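Local coordinates for putrescine aminotransferase (Halomonas elongata DSM 2581, PDB 6GWI), which probably transfers amino groups from amine donors such as putrescine to keto or aldehyde acceptors, using pyridoxal-5'-phosphate as cofactor, at residues E67-E70 with A71-Q75; L96-K99 with L100-A104; L438-R441 with A442-T446. One frame throughout, in Å; residues are numbered along the deposited sequence.

Contact 1 (E67-E70 with A71-Q75)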
loop_
_atom_site.group_PDB
_atom_site.type_symbol
_atom_site.label_atom_id
_atom_site.label_comp_id
_atom_site.label_asym_id
_atom_site.label_seq_id
_atom_site.Cartn_x
_atom_site.Cartn_y
_atom_site.Cartn_z
ATOM N N GLU B 67 1.053 -16.015 20.152
ATOM C CA GLU B 67 -0.237 -16.270 19.519
ATOM C C GLU B 67 -0.309 -15.655 18.128
ATOM O O GLU B 67 -0.921 -16.230 17.220
ATOM C CB GLU B 67 -1.378 -15.731 20.385
ATOM C CG GLU B 67 -1.523 -16.399 21.742
ATOM C CD GLU B 67 -0.883 -15.602 22.858
ATOM O OE1 GLU B 67 0.087 -14.866 22.585
ATOM O OE2 GLU B 67 -1.356 -15.706 24.010
ATOM N N LEU B 68 0.282 -14.471 17.944
ATOM C CA LEU B 68 0.285 -13.854 16.623
ATOM C C LEU B 68 1.168 -14.635 15.657
ATOM O O LEU B 68 0.831 -14.775 14.476
ATOM C CB LEU B 68 0.748 -12.402 16.712
ATOM C CG LEU B 68 -0.131 -11.434 17.507
ATOM C CD1 LEU B 68 0.375 -10.011 17.302
ATOM C CD2 LEU B 68 -1.601 -11.535 17.125
ATOM N N VAL B 69 2.303 -15.148 16.139
ATOM C CA VAL B 69 3.156 -15.982 15.298
ATOM C C VAL B 69 2.400 -17.233 14.876
ATOM O O VAL B 69 2.437 -17.647 13.711
ATOM C CB VAL B 69 4.459 -16.338 16.037
ATOM C CG1 VAL B 69 5.373 -17.160 15.138
ATOM C CG2 VAL B 69 5.162 -15.081 16.514
ATOM N N GLU B 70 1.713 -17.865 15.829
ATOM C CA GLU B 70 0.983 -19.090 15.524
ATOM C C GLU B 70 -0.167 -18.826 14.558
ATOM O O GLU B 70 -0.440 -19.650 13.678
ATOM C CB GLU B 70 0.482 -19.731 16.820
ATOM C CG GLU B 70 1.605 -20.178 17.750
ATOM C CD GLU B 70 1.111 -20.595 19.125
ATOM O OE1 GLU B 70 1.833 -21.352 19.807
ATOM O OE2 GLU B 70 0.001 -20.184 19.522
ATOM N N ALA B 71 -0.842 -17.680 14.693
ATOM C CA ALA B 71 -1.935 -17.358 13.781
ATOM C C ALA B 71 -1.439 -17.240 12.344
ATOM O O ALA B 71 -2.089 -17.731 11.414
ATOM C CB ALA B 71 -2.623 -16.064 14.214
ATOM N N ALA B 72 -0.291 -16.586 12.144
ATOM C CA ALA B 72 0.273 -16.465 10.806
ATOM C C ALA B 72 0.715 -17.822 10.276
ATOM O O ALA B 72 0.401 -18.189 9.137
ATOM C CB ALA B 72 1.451 -15.488 10.818
ATOM N N THR B 73 1.449 -18.586 11.092
ATOM C CA THR B 73 1.943 -19.883 10.645
ATOM C C THR B 73 0.793 -20.791 10.229
ATOM O O THR B 73 0.863 -21.454 9.188
ATOM C CB THR B 73 2.777 -20.543 11.745
ATOM O OG1 THR B 73 3.881 -19.696 12.092
ATOM C CG2 THR B 73 3.304 -21.895 11.283
ATOM N N ALA B 74 -0.274 -20.837 11.031
ATOM C CA ALA B 74 -1.397 -21.720 10.731
ATOM C C ALA B 74 -2.083 -21.329 9.427
ATOM O O ALA B 74 -2.460 -22.198 8.632
ATOM C CB ALA B 74 -2.395 -21.704 11.891
ATOM N N GLN B 75 -2.266 -20.025 9.192
ATOM C CA GLN B 75 -2.928 -19.585 7.967
ATOM C C GLN B 75 -2.040 -19.802 6.748
ATOM O O GLN B 75 -2.528 -20.182 5.678
ATOM C CB GLN B 75 -3.324 -18.109 8.065
ATOM C CG GLN B 75 -4.113 -17.600 6.846
ATOM C CD GLN B 75 -5.359 -18.425 6.576
ATOM O OE1 GLN B 75 -5.670 -18.766 5.433
ATOM N NE2 GLN B 75 -6.083 -18.743 7.635
#
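Thr-73 reaches back one helical turn and takes hold of the carbonyl of Val-69 with two groups at once. Its backbone N gives a nearly straight bond to Val-69 O, 3.0 Å long with an N-H...O angle of 169°. The hydroxyl adds a second bond, Thr-73 OG1 donating to Val-69 O at 3.0 Å, but it comes from above the carbonyl plane, 40° out of it. The first torsion explains this: with OG1 beside the backbone N and anti to the carbonyl carbon (chi1 -59°), the hydroxyl folds back over the preceding turn, while the methyl CG2 is anti to N. One of the Val-69 methyls lies near the same hydroxyl, CG1 to OG1 4.2 Å. The Thr-73 hydroxyls of the two subunits also hydrogen-bond to each other across the dimer interface; the single proton of each cannot serve both of its bonds at once.

The other side chains meet mostly backbone. Ala-71 CB sits 3.5 Å from Glu-67 O, and Ala-74 CB lies 3.4 Å from Glu-70 O, small methyls resting against carbonyls one turn back. Ordinary helical bonds run alongside, Ala-71 N to Glu-67 O and Ala-74 N to Glu-70 O, each 2.9 Å. Glu-67 makes a salt bridge with Arg-65. Leu-68 and Ala-72 lie against helix 324-339 of the same chain.

A threonine hydroxyl bonded to the carbonyl four residues earlier is a familiar mid-helix motif; here it belongs to helix 66-78, which packs against its counterpart in the dimer.

Contact 2 (L96-K99 with L100-A104)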
loop_
_atom_site.group_PDB
_atom_site.type_symbol
_atom_site.label_atom_id
_atom_site.label_comp_id
_atom_site.label_asym_id
_atom_site.label_seq_id
_atom_site.Cartn_x
_atom_site.Cartn_y
_atom_site.Cartn_z
ATOM N N LEU B 96 -12.463 -11.388 10.128
ATOM C CA LEU B 96 -11.889 -10.101 10.516
ATOM C C LEU B 96 -12.882 -8.961 10.306
ATOM O O LEU B 96 -13.011 -8.078 11.163
ATOM C CB LEU B 96 -10.606 -9.834 9.725
ATOM C CG LEU B 96 -9.940 -8.483 9.997
ATOM C CD1 LEU B 96 -9.577 -8.325 11.472
ATOM C CD2 LEU B 96 -8.714 -8.311 9.124
ATOM N N ALA B 97 -13.575 -8.950 9.166
ATOM C CA ALA B 97 -14.577 -7.918 8.920
ATOM C C ALA B 97 -15.685 -7.966 9.965
ATOM O O ALA B 97 -16.172 -6.923 10.417
ATOM C CB ALA B 97 -15.153 -8.072 7.513
ATOM N N GLU B 98 -16.117 -9.171 10.347
ATOM C CA GLU B 98 -17.110 -9.294 11.407
ATOM C C GLU B 98 -16.593 -8.678 12.702
ATOM O O GLU B 98 -17.236 -7.800 13.291
ATOM C CB GLU B 98 -17.471 -10.765 11.622
ATOM C CG GLU B 98 -18.469 -10.998 12.747
ATOM C CD GLU B 98 -18.751 -12.469 12.992
ATOM O OE1 GLU B 98 -17.878 -13.308 12.683
ATOM O OE2 GLU B 98 -19.848 -12.785 13.496
ATOM N N LYS B 99 -15.417 -9.120 13.153
ATOM C CA LYS B 99 -14.870 -8.634 14.414
ATOM C C LYS B 99 -14.660 -7.125 14.377
ATOM O O LYS B 99 -14.999 -6.418 15.334
ATOM C CB LYS B 99 -13.551 -9.351 14.708
ATOM C CG LYS B 99 -12.971 -9.085 16.086
ATOM C CD LYS B 99 -13.830 -9.731 17.154
ATOM C CE LYS B 99 -13.149 -9.717 18.503
ATOM N NZ LYS B 99 -14.041 -10.273 19.557
ATOM N N LEU B 100 -14.109 -6.613 13.274
ATOM C CA LEU B 100 -13.812 -5.188 13.179
ATOM C C LEU B 100 -15.080 -4.351 13.261
ATOM O O LEU B 100 -15.137 -3.353 13.986
ATOM C CB LEU B 100 -13.089 -4.887 11.868
ATOM C CG LEU B 100 -11.576 -4.700 11.893
ATOM C CD1 LEU B 100 -11.107 -4.444 10.467
ATOM C CD2 LEU B 100 -11.154 -3.572 12.825
ATOM N N CYS B 101 -16.094 -4.721 12.479
ATOM C CA CYS B 101 -17.323 -3.943 12.451
ATOM C C CYS B 101 -18.072 -4.045 13.770
ATOM O O CYS B 101 -18.757 -3.094 14.163
ATOM C CB CYS B 101 -18.183 -4.403 11.277
ATOM S SG CYS B 101 -17.363 -4.135 9.677
ATOM N N ASP B 102 -17.940 -5.172 14.476
ATOM C CA ASP B 102 -18.541 -5.284 15.800
ATOM C C ASP B 102 -17.875 -4.339 16.795
ATOM O O ASP B 102 -18.537 -3.849 17.717
ATOM C CB ASP B 102 -18.459 -6.728 16.295
ATOM C CG ASP B 102 -19.326 -7.676 15.481
ATOM O OD1 ASP B 102 -20.019 -7.208 14.553
ATOM O OD2 ASP B 102 -19.307 -8.892 15.765
ATOM N N LEU B 103 -16.583 -4.050 16.614
ATOM C CA LEU B 103 -15.899 -3.115 17.496
ATOM C C LEU B 103 -16.107 -1.667 17.077
ATOM O O LEU B 103 -15.936 -0.765 17.904
ATOM C CB LEU B 103 -14.396 -3.412 17.530
ATOM C CG LEU B 103 -13.947 -4.746 18.128
ATOM C CD1 LEU B 103 -12.494 -5.016 17.773
ATOM C CD2 LEU B 103 -14.134 -4.745 19.635
ATOM N N ALA B 104 -16.495 -1.428 15.825
ATOM C CA ALA B 104 -16.634 -0.071 15.335
ATOM C C ALA B 104 -17.843 0.607 15.978
ATOM O O ALA B 104 -18.749 -0.061 16.481
ATOM C CB ALA B 104 -16.780 -0.076 13.814
#
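From 96-99 into 100-104 the backbone runs on as one alpha-helix, the last turns of helix 91-103, with Ala-104 the first residue to leave helical angles. Leu-100 N bonds to Leu-96 O at 2.8 Å, and Asp-102 N to Glu-98 O at 3.0 Å. Toward the end of the helix the bond from Leu-103 N to Lys-99 O, 3.1 Å, is more bent, at 141°.

Leu-96 and Leu-100 lie side by side and point the same way, CD1 of Leu-96 meeting CG of Leu-100 at 4.2 Å; both also pack on Phe-113 of strand 108-114 and on Leu-334 of helix 324-339. On another face the flank of Glu-98 meets a carboxylate: its CG, anti to the backbone N (chi1 178°), lies 3.8 Å from Asp-102 OD2. The two carboxylate planes are turned 73° apart. Lys-99 CG brushes Leu-103 CD1 at 4.4 Å, and its NZ forms a salt bridge with Glu-338.

The chemistry is thus split by face. Leu-96 and Leu-100 give an apolar side to the interior, whereas Glu-98 OE2 and Asp-102 OD2, 4.5 Å apart, would probably repel each other if both are ionised; Asp-102 is poorly ordered, so that separation is approximate.

Contact 3 (L438-R441 with A442-T446)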
loop_
_atom_site.group_PDB
_atom_site.type_symbol
_atom_site.label_atom_id
_atom_site.label_comp_id
_atom_site.label_asym_id
_atom_site.label_seq_id
_atom_site.Cartn_x
_atom_site.Cartn_y
_atom_site.Cartn_z
ATOM N N LEU B 438 14.880 7.408 32.079
ATOM C CA LEU B 438 15.791 7.574 30.952
ATOM C C LEU B 438 15.531 8.893 30.237
ATOM O O LEU B 438 16.470 9.569 29.801
ATOM C CB LEU B 438 15.645 6.406 29.980
ATOM C CG LEU B 438 16.128 5.039 30.459
ATOM C CD1 LEU B 438 15.686 3.962 29.483
ATOM C CD2 LEU B 438 17.639 5.038 30.611
ATOM N N ALA B 439 14.259 9.275 30.111
ATOM C CA ALA B 439 13.927 10.569 29.525
ATOM C C ALA B 439 14.577 11.704 30.306
ATOM O O ALA B 439 15.210 12.593 29.722
ATOM C CB ALA B 439 12.408 10.743 29.483
ATOM N N ARG B 440 14.452 11.678 31.636
ATOM C CA ARG B 440 15.006 12.753 32.450
ATOM C C ARG B 440 16.521 12.818 32.308
ATOM O O ARG B 440 17.101 13.906 32.224
ATOM C CB ARG B 440 14.632 12.546 33.917
ATOM C CG ARG B 440 15.015 13.704 34.824
ATOM C CD ARG B 440 14.630 13.426 36.269
ATOM N NE ARG B 440 13.202 13.173 36.440
ATOM C CZ ARG B 440 12.277 14.101 36.664
ATOM N NH1 ARG B 440 12.604 15.384 36.743
ATOM N NH2 ARG B 440 11.011 13.734 36.808
ATOM N N ARG B 441 17.179 11.655 32.278
ATOM C CA ARG B 441 18.624 11.622 32.088
ATOM C C ARG B 441 19.017 12.281 30.773
ATOM O O ARG B 441 19.963 13.075 30.724
ATOM C CB ARG B 441 19.113 10.173 32.143
ATOM C CG ARG B 441 20.621 10.006 32.211
ATOM C CD ARG B 441 20.987 8.565 32.555
ATOM N NE ARG B 441 20.332 8.119 33.784
ATOM C CZ ARG B 441 20.135 6.847 34.117
ATOM N NH1 ARG B 441 20.536 5.871 33.312
ATOM N NH2 ARG B 441 19.526 6.551 35.256
ATOM N N ALA B 442 18.287 11.978 29.695
ATOM C CA ALA B 442 18.571 12.602 28.407
ATOM C C ALA B 442 18.252 14.091 28.438
ATOM O O ALA B 442 18.972 14.898 27.839
ATOM C CB ALA B 442 17.776 11.905 27.303
ATOM N N LEU B 443 17.176 14.475 29.127
ATOM C CA LEU B 443 16.859 15.891 29.258
ATOM C C LEU B 443 17.955 16.619 30.025
ATOM O O LEU B 443 18.371 17.716 29.639
ATOM C CB LEU B 443 15.509 16.067 29.948
ATOM C CG LEU B 443 14.264 15.652 29.164
ATOM C CD1 LEU B 443 13.069 15.613 30.102
ATOM C CD2 LEU B 443 14.005 16.597 28.005
ATOM N N ASP B 444 18.435 16.020 31.119
ATOM C CA ASP B 444 19.559 16.594 31.848
ATOM C C ASP B 444 20.749 16.820 30.923
ATOM O O ASP B 444 21.338 17.907 30.897
ATOM C CB ASP B 444 19.964 15.680 33.008
ATOM C CG ASP B 444 18.904 15.593 34.087
ATOM O OD1 ASP B 444 17.999 16.451 34.113
ATOM O OD2 ASP B 444 18.987 14.665 34.918
ATOM N N GLU B 445 21.127 15.790 30.159
ATOM C CA GLU B 445 22.287 15.903 29.282
ATOM C C GLU B 445 22.031 16.875 28.138
ATOM O O GLU B 445 22.960 17.553 27.683
ATOM C CB GLU B 445 22.679 14.524 28.743
ATOM C CG GLU B 445 23.244 13.589 29.812
ATOM C CD GLU B 445 23.165 12.116 29.438
ATOM O OE1 GLU B 445 22.596 11.786 28.375
ATOM O OE2 GLU B 445 23.682 11.283 30.213
ATOM N N THR B 446 20.785 16.963 27.663
ATOM C CA THR B 446 20.449 17.942 26.635
ATOM C C THR B 446 20.609 19.363 27.163
ATOM O O THR B 446 21.236 20.211 26.520
ATOM C CB THR B 446 19.016 17.721 26.143
ATOM O OG1 THR B 446 18.885 16.396 25.615
ATOM C CG2 THR B 446 18.653 18.739 25.066
#
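Helix 429-450, the C-terminal helix of this class-III aminotransferase chain, carries the contact: two successive turns, with side chains paired four residues apart. Four backbone bonds join them. Asp-444 N to Arg-440 O is 2.7 Å and Leu-443 N to Ala-439 O is 2.8 Å, while Ala-442 N and Glu-445 N bond in the same way to Leu-438 O and Arg-441 O.

Each arginine has an acid four residues on, yet the charged ends do not meet. Arg-441 and Glu-445 run side by side in the same direction, and it is the aliphatic CG of Arg-441 that approaches Glu-445 OE2, at 3.9 Å. The arginine turns at chi3 (-55°), leaving its NE 5.8 Å from Glu-445 OE2, with the guanidinium and carboxylate planes 57° apart. Arg-440 and Asp-444 lie at a slant to one another, again with methylene against carboxylate: Arg-440 CG is 4.1 Å from Asp-444 OD2. Three of the polar ends are bonded to other residues: Arg-440 NH2 to Ser-360 O, Asp-444 OD1 to His-364 and Glu-445 OE1 to Asn-408.

Leu-443 lays its CG against a carbonyl of the turn before, 3.3 Å from Ala-439 O. Further along, Thr-446 OG1 donates to Ala-442 O at 2.7 Å. The backbone N of Thr-446 bonds to the same oxygen from the opposite face of the carbonyl plane, so two donors grip it.

Among its neighbours the helix lies against helix 397-407, where Ala-442 touches Cys-405 and Thr-446 packs on Cys-401 and Leu-404. Leu-443 also meets Cys-401 there and extends to Leu-379 and Leu-381 of strand 376-381, tying the helix to the antiparallel sheet.

Going from the N terminus, contact 1 comes first, on helix 66-78, then contact 2 on helix 91-103, and contact 3 far along on helix 429-450. Each lies within a single helix, so none closes a long loop, and in series they neither nest nor cross. Contacts 1 and 2 have centres 20 Å apart, on the same side of the chain's centre; they do not touch, but both pack on helix 324-339 and both reach the second subunit. Contact 3 lies about 42 Å from contact 2, centre to centre, across the chain's centre, and joins helix 397-407 to the sheet containing strand 376-381, without touching the partner chain.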